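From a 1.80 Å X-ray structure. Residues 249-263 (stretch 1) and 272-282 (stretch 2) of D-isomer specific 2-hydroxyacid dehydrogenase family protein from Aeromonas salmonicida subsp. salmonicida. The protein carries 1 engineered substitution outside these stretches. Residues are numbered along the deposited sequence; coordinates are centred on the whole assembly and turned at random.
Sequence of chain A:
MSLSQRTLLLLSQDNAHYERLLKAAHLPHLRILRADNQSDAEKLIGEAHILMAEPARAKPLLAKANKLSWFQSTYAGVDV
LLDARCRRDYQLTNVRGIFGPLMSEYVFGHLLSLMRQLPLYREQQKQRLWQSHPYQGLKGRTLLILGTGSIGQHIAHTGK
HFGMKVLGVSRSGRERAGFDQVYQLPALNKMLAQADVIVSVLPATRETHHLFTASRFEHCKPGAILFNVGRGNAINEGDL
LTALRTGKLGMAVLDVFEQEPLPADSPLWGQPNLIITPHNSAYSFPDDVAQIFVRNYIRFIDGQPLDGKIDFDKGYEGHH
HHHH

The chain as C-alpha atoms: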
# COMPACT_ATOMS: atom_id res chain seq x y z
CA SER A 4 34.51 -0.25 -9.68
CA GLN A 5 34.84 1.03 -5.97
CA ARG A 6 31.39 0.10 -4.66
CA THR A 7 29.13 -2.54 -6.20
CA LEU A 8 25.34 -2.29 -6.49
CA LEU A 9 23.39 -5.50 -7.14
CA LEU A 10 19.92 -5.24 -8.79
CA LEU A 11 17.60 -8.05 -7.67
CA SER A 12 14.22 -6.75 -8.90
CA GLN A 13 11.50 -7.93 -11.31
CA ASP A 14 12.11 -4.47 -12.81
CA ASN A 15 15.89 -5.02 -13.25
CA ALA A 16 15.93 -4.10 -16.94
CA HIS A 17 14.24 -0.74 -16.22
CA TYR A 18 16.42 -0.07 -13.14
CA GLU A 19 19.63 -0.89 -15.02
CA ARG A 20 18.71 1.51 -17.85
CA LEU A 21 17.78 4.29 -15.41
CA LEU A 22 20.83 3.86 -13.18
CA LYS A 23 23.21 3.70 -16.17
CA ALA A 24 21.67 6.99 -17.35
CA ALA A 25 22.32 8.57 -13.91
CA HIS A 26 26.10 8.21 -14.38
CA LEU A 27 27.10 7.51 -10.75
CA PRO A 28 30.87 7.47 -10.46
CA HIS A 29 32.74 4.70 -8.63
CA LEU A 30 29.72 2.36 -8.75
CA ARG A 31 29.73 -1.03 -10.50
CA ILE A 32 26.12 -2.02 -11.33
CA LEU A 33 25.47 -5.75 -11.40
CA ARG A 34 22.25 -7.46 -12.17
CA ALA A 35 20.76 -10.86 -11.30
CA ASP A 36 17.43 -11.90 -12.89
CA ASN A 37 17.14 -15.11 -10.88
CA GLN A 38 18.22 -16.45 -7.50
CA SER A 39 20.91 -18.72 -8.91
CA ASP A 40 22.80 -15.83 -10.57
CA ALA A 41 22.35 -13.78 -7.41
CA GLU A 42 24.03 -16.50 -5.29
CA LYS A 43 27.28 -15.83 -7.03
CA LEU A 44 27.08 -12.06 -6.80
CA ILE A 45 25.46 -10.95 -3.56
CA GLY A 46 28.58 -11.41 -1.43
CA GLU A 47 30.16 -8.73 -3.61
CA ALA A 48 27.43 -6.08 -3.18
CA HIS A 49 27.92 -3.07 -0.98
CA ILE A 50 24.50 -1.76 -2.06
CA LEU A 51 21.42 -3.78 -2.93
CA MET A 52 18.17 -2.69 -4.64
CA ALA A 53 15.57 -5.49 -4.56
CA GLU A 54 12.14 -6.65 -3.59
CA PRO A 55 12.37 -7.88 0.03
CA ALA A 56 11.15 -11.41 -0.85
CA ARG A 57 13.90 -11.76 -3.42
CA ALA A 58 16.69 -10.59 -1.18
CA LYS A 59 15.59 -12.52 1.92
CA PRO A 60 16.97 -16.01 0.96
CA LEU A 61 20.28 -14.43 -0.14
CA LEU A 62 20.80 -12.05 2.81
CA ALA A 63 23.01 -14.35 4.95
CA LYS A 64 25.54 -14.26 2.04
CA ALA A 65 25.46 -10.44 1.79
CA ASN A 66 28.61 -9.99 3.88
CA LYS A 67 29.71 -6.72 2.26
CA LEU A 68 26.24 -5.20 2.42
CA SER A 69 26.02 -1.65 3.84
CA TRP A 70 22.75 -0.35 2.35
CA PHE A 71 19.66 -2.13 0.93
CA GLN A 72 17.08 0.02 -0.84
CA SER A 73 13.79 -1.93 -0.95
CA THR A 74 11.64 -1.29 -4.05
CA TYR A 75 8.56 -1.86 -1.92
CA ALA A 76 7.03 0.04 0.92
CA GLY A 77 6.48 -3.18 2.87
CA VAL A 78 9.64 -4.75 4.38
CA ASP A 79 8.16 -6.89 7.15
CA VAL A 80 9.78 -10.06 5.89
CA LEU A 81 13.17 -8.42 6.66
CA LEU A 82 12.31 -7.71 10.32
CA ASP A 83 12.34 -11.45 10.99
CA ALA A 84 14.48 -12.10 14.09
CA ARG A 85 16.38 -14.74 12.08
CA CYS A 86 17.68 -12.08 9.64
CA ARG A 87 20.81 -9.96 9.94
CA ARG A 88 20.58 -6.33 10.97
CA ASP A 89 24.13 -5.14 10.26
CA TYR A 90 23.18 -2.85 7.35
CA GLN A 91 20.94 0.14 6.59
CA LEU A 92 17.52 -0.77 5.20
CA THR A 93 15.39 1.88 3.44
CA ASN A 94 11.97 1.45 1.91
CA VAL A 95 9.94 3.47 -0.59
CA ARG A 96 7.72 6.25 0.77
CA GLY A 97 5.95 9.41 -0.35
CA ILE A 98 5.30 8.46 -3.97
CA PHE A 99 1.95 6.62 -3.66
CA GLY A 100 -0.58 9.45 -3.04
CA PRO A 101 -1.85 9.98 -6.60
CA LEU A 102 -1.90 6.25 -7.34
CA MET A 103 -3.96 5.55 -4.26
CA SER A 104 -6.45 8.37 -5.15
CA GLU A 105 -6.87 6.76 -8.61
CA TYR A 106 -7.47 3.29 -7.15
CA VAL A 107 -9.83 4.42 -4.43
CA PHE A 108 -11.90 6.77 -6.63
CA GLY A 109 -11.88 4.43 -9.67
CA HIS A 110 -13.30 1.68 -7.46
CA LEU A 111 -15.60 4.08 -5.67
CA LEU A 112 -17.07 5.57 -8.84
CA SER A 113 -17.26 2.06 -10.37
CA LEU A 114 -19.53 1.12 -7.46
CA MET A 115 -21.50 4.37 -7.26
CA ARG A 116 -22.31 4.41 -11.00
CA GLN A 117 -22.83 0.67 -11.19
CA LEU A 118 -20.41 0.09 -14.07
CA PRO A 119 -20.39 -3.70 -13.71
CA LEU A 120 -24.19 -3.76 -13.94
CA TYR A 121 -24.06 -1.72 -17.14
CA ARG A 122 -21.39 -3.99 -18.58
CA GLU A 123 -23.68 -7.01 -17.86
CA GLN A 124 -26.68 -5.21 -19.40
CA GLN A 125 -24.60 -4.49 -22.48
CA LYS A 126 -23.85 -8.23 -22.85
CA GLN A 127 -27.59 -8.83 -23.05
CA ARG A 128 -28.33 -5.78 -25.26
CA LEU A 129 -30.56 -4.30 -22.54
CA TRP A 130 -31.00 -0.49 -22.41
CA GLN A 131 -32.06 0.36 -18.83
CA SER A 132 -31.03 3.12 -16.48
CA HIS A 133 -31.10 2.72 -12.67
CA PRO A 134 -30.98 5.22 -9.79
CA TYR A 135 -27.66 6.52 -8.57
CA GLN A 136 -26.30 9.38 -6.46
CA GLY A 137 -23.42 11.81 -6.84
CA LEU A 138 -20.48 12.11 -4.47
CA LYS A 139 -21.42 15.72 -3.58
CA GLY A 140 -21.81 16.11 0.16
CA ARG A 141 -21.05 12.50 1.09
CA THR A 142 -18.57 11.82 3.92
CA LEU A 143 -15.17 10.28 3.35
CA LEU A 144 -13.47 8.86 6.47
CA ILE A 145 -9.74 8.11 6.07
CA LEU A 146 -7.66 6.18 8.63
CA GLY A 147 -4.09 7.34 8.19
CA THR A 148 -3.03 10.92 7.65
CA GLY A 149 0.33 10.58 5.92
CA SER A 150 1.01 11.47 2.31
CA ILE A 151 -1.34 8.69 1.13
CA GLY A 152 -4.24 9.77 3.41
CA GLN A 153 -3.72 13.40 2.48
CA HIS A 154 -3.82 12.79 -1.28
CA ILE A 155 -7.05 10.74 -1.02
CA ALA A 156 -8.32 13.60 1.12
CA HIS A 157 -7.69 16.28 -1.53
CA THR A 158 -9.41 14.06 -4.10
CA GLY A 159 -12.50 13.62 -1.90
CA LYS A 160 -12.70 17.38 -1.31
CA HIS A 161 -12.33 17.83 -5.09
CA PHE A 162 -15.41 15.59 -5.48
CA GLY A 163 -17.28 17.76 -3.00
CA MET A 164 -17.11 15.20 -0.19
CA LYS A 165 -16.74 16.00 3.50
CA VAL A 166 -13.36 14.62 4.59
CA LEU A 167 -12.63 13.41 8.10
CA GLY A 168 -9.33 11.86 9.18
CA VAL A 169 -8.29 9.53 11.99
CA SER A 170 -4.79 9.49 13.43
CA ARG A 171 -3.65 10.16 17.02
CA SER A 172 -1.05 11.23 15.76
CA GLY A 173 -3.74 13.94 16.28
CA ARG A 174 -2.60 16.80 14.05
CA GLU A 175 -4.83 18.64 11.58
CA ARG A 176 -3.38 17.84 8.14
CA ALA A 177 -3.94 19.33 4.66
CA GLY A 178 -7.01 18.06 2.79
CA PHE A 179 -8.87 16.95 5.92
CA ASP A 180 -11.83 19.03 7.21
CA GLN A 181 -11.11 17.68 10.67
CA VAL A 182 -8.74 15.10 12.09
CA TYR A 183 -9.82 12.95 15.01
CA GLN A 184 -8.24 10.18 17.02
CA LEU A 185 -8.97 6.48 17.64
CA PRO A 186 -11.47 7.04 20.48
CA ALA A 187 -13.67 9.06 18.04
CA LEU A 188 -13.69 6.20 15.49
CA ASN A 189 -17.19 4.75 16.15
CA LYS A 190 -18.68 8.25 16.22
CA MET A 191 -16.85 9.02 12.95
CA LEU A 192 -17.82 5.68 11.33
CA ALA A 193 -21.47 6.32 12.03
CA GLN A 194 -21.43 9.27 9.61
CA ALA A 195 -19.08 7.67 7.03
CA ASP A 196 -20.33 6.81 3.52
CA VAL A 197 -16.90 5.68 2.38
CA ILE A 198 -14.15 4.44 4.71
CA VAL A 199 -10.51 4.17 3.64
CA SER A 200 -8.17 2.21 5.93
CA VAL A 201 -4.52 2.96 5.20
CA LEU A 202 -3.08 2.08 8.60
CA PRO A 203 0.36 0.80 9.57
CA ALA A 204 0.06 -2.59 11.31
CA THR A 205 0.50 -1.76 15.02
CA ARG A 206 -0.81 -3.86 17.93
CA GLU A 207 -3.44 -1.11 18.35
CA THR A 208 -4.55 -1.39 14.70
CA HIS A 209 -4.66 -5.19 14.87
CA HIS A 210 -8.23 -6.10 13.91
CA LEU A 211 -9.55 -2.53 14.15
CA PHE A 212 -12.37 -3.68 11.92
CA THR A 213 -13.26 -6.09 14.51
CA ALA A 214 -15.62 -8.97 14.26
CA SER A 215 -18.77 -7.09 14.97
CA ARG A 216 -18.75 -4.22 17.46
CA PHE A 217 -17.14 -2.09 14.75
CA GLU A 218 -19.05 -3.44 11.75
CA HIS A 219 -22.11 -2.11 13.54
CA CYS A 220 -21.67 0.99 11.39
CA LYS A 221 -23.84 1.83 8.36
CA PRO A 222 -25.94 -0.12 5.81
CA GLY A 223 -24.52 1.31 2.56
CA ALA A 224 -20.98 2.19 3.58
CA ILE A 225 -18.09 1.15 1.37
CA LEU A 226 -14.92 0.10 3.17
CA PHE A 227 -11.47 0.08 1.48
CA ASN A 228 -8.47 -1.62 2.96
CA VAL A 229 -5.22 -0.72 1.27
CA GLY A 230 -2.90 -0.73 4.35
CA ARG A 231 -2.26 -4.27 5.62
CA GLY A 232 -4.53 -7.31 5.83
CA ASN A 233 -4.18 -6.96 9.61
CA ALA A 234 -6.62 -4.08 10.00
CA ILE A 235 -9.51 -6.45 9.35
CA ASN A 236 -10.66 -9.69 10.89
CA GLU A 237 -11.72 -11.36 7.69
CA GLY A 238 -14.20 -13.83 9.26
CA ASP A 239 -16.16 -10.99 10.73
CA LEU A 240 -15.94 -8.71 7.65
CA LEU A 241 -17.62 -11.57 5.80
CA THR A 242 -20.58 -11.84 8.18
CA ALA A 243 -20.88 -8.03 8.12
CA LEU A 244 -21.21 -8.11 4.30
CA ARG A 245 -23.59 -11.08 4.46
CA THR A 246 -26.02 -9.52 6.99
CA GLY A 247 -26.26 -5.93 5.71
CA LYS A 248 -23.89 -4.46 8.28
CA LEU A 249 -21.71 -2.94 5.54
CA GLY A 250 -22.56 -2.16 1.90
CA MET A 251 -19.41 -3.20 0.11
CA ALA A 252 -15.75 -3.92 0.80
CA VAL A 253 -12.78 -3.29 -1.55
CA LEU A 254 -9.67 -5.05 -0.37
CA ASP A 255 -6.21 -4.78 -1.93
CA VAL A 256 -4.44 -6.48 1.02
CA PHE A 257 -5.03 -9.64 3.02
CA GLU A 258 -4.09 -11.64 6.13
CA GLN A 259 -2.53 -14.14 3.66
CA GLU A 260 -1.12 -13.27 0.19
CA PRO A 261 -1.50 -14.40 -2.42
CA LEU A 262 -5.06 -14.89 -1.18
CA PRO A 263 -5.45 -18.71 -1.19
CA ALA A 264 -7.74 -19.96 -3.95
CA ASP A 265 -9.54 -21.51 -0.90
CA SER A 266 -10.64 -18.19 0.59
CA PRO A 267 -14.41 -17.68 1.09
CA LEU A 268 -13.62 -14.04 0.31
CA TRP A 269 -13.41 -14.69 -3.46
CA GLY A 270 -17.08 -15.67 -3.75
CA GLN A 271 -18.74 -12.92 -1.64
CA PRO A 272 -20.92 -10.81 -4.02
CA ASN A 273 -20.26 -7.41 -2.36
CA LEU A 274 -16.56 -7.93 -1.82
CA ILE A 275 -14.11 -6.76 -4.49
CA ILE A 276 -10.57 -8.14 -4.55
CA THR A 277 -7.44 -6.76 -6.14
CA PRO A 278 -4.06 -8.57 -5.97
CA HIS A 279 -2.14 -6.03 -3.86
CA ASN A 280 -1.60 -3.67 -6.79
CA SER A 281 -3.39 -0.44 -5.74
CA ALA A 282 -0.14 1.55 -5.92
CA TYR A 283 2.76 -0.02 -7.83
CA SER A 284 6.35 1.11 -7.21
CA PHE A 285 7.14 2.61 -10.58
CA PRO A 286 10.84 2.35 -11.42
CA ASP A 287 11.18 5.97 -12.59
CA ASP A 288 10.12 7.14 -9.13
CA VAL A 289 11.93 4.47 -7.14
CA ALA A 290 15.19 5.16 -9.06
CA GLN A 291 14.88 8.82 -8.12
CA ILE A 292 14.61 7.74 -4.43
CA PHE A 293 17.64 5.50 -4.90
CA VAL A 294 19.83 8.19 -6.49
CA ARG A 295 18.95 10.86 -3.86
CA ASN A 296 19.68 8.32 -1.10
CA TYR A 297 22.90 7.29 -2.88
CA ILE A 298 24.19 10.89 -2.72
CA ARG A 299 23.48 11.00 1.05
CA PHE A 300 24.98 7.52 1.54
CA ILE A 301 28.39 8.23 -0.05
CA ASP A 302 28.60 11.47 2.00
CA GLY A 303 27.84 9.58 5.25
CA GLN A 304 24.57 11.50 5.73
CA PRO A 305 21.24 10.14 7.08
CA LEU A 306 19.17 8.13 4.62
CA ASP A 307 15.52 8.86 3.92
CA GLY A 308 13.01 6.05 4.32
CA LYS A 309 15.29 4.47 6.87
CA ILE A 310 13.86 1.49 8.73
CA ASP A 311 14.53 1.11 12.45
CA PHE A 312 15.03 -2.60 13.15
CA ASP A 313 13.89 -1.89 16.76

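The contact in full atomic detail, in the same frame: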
# COMPACT_ATOMS: atom_id res chain seq x y z
N LEU A 249 -22.62 -3.74 6.36
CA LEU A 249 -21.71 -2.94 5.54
C LEU A 249 -22.15 -3.14 4.09
O LEU A 249 -22.61 -4.22 3.73
CB LEU A 249 -20.26 -3.41 5.73
CG LEU A 249 -19.14 -2.58 5.10
CD1 LEU A 249 -19.16 -1.16 5.65
CD2 LEU A 249 -17.79 -3.22 5.32
N GLY A 250 -22.01 -2.10 3.26
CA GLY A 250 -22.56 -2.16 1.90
C GLY A 250 -21.65 -2.96 0.98
O GLY A 250 -22.08 -3.90 0.29
N MET A 251 -20.39 -2.58 0.99
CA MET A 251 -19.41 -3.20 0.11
C MET A 251 -18.05 -3.13 0.77
O MET A 251 -17.82 -2.24 1.61
CB MET A 251 -19.37 -2.45 -1.23
CG MET A 251 -20.59 -2.66 -2.17
SD MET A 251 -20.45 -4.04 -3.35
CE MET A 251 -18.66 -4.13 -3.49
N ALA A 252 -17.15 -4.03 0.39
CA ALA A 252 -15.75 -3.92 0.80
C ALA A 252 -14.83 -4.04 -0.43
O ALA A 252 -15.09 -4.85 -1.32
CB ALA A 252 -15.42 -4.99 1.79
N VAL A 253 -13.80 -3.21 -0.49
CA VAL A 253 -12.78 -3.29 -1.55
C VAL A 253 -11.46 -3.51 -0.87
O VAL A 253 -10.98 -2.63 -0.15
CB VAL A 253 -12.69 -1.97 -2.38
CG1 VAL A 253 -11.65 -2.09 -3.54
CG2 VAL A 253 -14.07 -1.62 -2.94
N LEU A 254 -10.86 -4.68 -1.10
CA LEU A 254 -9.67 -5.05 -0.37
C LEU A 254 -8.52 -5.31 -1.32
O LEU A 254 -8.66 -6.13 -2.22
CB LEU A 254 -9.91 -6.31 0.45
CG LEU A 254 -11.04 -6.38 1.48
CD1 LEU A 254 -10.78 -7.60 2.34
CD2 LEU A 254 -11.11 -5.12 2.31
N ASP A 255 -7.42 -4.60 -1.11
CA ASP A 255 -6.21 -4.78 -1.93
C ASP A 255 -5.20 -5.65 -1.17
O ASP A 255 -4.28 -6.21 -1.76
CB ASP A 255 -5.60 -3.42 -2.28
CG ASP A 255 -4.48 -3.54 -3.30
OD1 ASP A 255 -4.68 -4.25 -4.33
OD2 ASP A 255 -3.38 -2.97 -3.04
N VAL A 256 -5.41 -5.80 0.13
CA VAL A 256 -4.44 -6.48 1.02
C VAL A 256 -5.15 -7.48 1.94
O VAL A 256 -6.34 -7.34 2.22
CB VAL A 256 -3.64 -5.49 1.85
CG1 VAL A 256 -2.73 -4.67 0.95
CG2 VAL A 256 -4.58 -4.58 2.71
N PHE A 257 -4.41 -8.49 2.38
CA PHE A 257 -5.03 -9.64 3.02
C PHE A 257 -4.15 -10.22 4.10
O PHE A 257 -2.93 -10.04 4.07
CB PHE A 257 -5.38 -10.68 1.96
CG PHE A 257 -6.31 -10.15 0.91
CD1 PHE A 257 -7.70 -10.13 1.14
CD2 PHE A 257 -5.81 -9.61 -0.28
CE1 PHE A 257 -8.56 -9.61 0.18
CE2 PHE A 257 -6.67 -9.07 -1.22
CZ PHE A 257 -8.05 -9.09 -1.00
N GLU A 258 -4.79 -10.90 5.06
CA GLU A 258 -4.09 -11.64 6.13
C GLU A 258 -3.08 -12.64 5.54
O GLU A 258 -2.00 -12.84 6.10
CB GLU A 258 -5.11 -12.36 7.03
CG GLU A 258 -4.91 -12.15 8.54
CD GLU A 258 -6.22 -11.79 9.26
OE1 GLU A 258 -7.21 -12.55 9.16
OE2 GLU A 258 -6.25 -10.73 9.93
N GLN A 259 -3.44 -13.25 4.41
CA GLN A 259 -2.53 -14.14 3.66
C GLN A 259 -2.49 -13.74 2.17
O GLN A 259 -3.53 -13.67 1.52
CB GLN A 259 -2.97 -15.60 3.82
CG GLN A 259 -2.25 -16.61 2.90
CD GLN A 259 -0.94 -17.14 3.47
OE1 GLN A 259 -0.89 -17.67 4.59
NE2 GLN A 259 0.14 -17.02 2.69
N GLU A 260 -1.29 -13.49 1.64
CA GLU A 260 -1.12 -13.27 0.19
C GLU A 260 0.01 -14.07 -0.47
O GLU A 260 1.08 -14.24 0.12
CB GLU A 260 -1.02 -11.79 -0.18
CG GLU A 260 -0.56 -10.87 0.90
CD GLU A 260 -0.86 -9.43 0.58
OE1 GLU A 260 -1.83 -8.86 1.12
OE2 GLU A 260 -0.10 -8.86 -0.23
N PRO A 261 -0.24 -14.57 -1.70
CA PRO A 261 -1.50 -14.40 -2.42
C PRO A 261 -2.69 -14.98 -1.64
O PRO A 261 -2.53 -15.95 -0.89
CB PRO A 261 -1.29 -15.17 -3.73
CG PRO A 261 0.01 -15.89 -3.58
CD PRO A 261 0.80 -15.16 -2.55
N LEU A 262 -3.86 -14.37 -1.81
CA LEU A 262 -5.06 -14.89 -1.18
C LEU A 262 -5.27 -16.31 -1.69
O LEU A 262 -5.39 -16.51 -2.89
CB LEU A 262 -6.26 -13.99 -1.50
CG LEU A 262 -7.57 -14.30 -0.78
CD1 LEU A 262 -7.45 -14.02 0.72
CD2 LEU A 262 -8.71 -13.49 -1.40
N PRO A 263 -5.28 -17.31 -0.77
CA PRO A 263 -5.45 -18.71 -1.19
C PRO A 263 -6.69 -18.87 -2.05
O PRO A 263 -7.72 -18.25 -1.76
CB PRO A 263 -5.65 -19.46 0.14
CG PRO A 263 -5.07 -18.58 1.18
CD PRO A 263 -5.22 -17.16 0.70
N PRO A 272 -20.45 -11.69 -2.93
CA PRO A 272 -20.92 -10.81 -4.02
C PRO A 272 -20.59 -9.32 -3.87
O PRO A 272 -20.39 -8.64 -4.88
CB PRO A 272 -22.44 -11.05 -4.05
CG PRO A 272 -22.60 -12.41 -3.46
CD PRO A 272 -21.56 -12.50 -2.40
N ASN A 273 -20.53 -8.83 -2.63
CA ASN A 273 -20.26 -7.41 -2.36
C ASN A 273 -18.87 -7.21 -1.77
O ASN A 273 -18.63 -6.30 -0.98
CB ASN A 273 -21.37 -6.80 -1.47
CG ASN A 273 -21.58 -7.60 -0.20
OD1 ASN A 273 -21.06 -8.71 -0.05
ND2 ASN A 273 -22.35 -7.03 0.72
N LEU A 274 -17.95 -8.07 -2.19
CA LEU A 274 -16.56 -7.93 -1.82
C LEU A 274 -15.80 -7.87 -3.14
O LEU A 274 -16.02 -8.71 -4.00
CB LEU A 274 -16.08 -9.16 -1.03
CG LEU A 274 -14.79 -9.04 -0.21
CD1 LEU A 274 -14.52 -10.31 0.60
CD2 LEU A 274 -13.59 -8.77 -1.05
N ILE A 275 -14.94 -6.87 -3.29
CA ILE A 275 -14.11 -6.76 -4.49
C ILE A 275 -12.66 -6.98 -4.08
O ILE A 275 -12.19 -6.42 -3.09
CB ILE A 275 -14.29 -5.41 -5.19
CG1 ILE A 275 -15.70 -5.35 -5.83
CG2 ILE A 275 -13.13 -5.16 -6.19
CD1 ILE A 275 -16.07 -4.03 -6.35
N ILE A 276 -11.94 -7.75 -4.88
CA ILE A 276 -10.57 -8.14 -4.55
C ILE A 276 -9.61 -7.69 -5.63
O ILE A 276 -9.84 -7.95 -6.81
CB ILE A 276 -10.46 -9.66 -4.44
CG1 ILE A 276 -11.17 -10.18 -3.19
CG2 ILE A 276 -8.99 -10.09 -4.43
CD1 ILE A 276 -11.50 -11.64 -3.27
N THR A 277 -8.53 -7.04 -5.23
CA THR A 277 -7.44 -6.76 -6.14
C THR A 277 -6.14 -7.35 -5.58
O THR A 277 -5.95 -7.35 -4.37
CB THR A 277 -7.31 -5.26 -6.42
OG1 THR A 277 -7.18 -4.51 -5.19
CG2 THR A 277 -8.53 -4.78 -7.20
N PRO A 278 -5.24 -7.81 -6.46
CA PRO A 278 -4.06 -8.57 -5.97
C PRO A 278 -2.90 -7.69 -5.50
O PRO A 278 -1.81 -7.72 -6.08
CB PRO A 278 -3.67 -9.41 -7.17
CG PRO A 278 -4.11 -8.58 -8.38
CD PRO A 278 -5.37 -7.86 -7.93
N HIS A 279 -3.14 -6.92 -4.44
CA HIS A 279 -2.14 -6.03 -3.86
C HIS A 279 -1.41 -5.20 -4.92
O HIS A 279 -0.18 -5.23 -5.03
CB HIS A 279 -1.16 -6.84 -2.99
CG HIS A 279 -0.48 -6.02 -1.94
ND1 HIS A 279 0.32 -6.59 -0.97
CD2 HIS A 279 -0.50 -4.69 -1.68
CE1 HIS A 279 0.79 -5.64 -0.18
NE2 HIS A 279 0.30 -4.48 -0.58
N ASN A 280 -2.17 -4.44 -5.70
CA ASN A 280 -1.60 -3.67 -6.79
C ASN A 280 -2.22 -2.27 -6.89
O ASN A 280 -2.18 -1.64 -7.95
CB ASN A 280 -1.65 -4.46 -8.12
CG ASN A 280 -3.06 -4.64 -8.67
OD1 ASN A 280 -4.07 -4.34 -8.00
ND2 ASN A 280 -3.14 -5.13 -9.91
N SER A 281 -2.75 -1.78 -5.76
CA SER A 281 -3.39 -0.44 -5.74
C SER A 281 -2.38 0.68 -6.05
O SER A 281 -2.74 1.70 -6.64
CB SER A 281 -4.12 -0.20 -4.41
OG SER A 281 -3.21 -0.20 -3.29
N ALA A 282 -1.11 0.50 -5.66
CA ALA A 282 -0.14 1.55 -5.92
C ALA A 282 1.24 0.94 -6.12
O ALA A 282 1.98 0.76 -5.17
CB ALA A 282 -0.14 2.56 -4.76

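The two stretches pair through parallel strands, 251-254 and 274-276, whose directions differ by 12°. Together they bury 802 Å².

Backbone hydrogen bonds form a ladder. Ala-252 N donates to Asn-273 O (3.0 Å), and Ile-275 N donates to Ala-252 O (2.8 Å). Leu-254 N then donates to Ile-275 O (3.0 Å), and Thr-277 N to Leu-254 O (3.1 Å). Ala-252 and Leu-254 thus use both backbone polar groups across the pairing. At the start of the ladder, the Asn-273 side chain adds a bond from ND2 to Gly-250 O (3.2 Å).

Apolar side chains cover both faces of the sheet. Val-253 and Ile-275 share one face, with Val-253 CG1 4.3 Å from Ile-275 CG2. The flexible Met-251 side chain brings CE to 3.9 Å from Ile-275 CD1. Ala-252, Leu-254, Leu-274 and Ile-276 lie on the other face, where Leu-254 CG is 4.3 Å from Leu-274 CD2. Ile-276 also meets two loop residues: its CG2 is 3.7 Å from Phe-257 CZ, and its CD1 is 3.8 Å from Leu-262 CD2.

Beyond the strands, buried Asp-255 gathers the turn of stretch 2. Its chi1 is t, and its carboxylate offers two acceptors to several donors. OD1 accepts from Thr-277 OG1 (2.7 Å) and Asn-280 N (2.9 Å). OD2 accepts from Ser-281 N (3.0 Å) and Ser-281 OG (2.8 Å), although the position of OG is less certain. These bonds compensate the buried charge.

His-279 makes two kinds of contact. Its ND1 donates to Glu-260 OE2 at a very short 2.4 Å. Val-256 CG1 sits over one ring face, 3.4 Å from His-279 NE2, in a CH-pi contact. The other carboxylate oxygen of Glu-260, OE1, accepts from Phe-257 N (2.9 Å), so this side chain also braces its own loop.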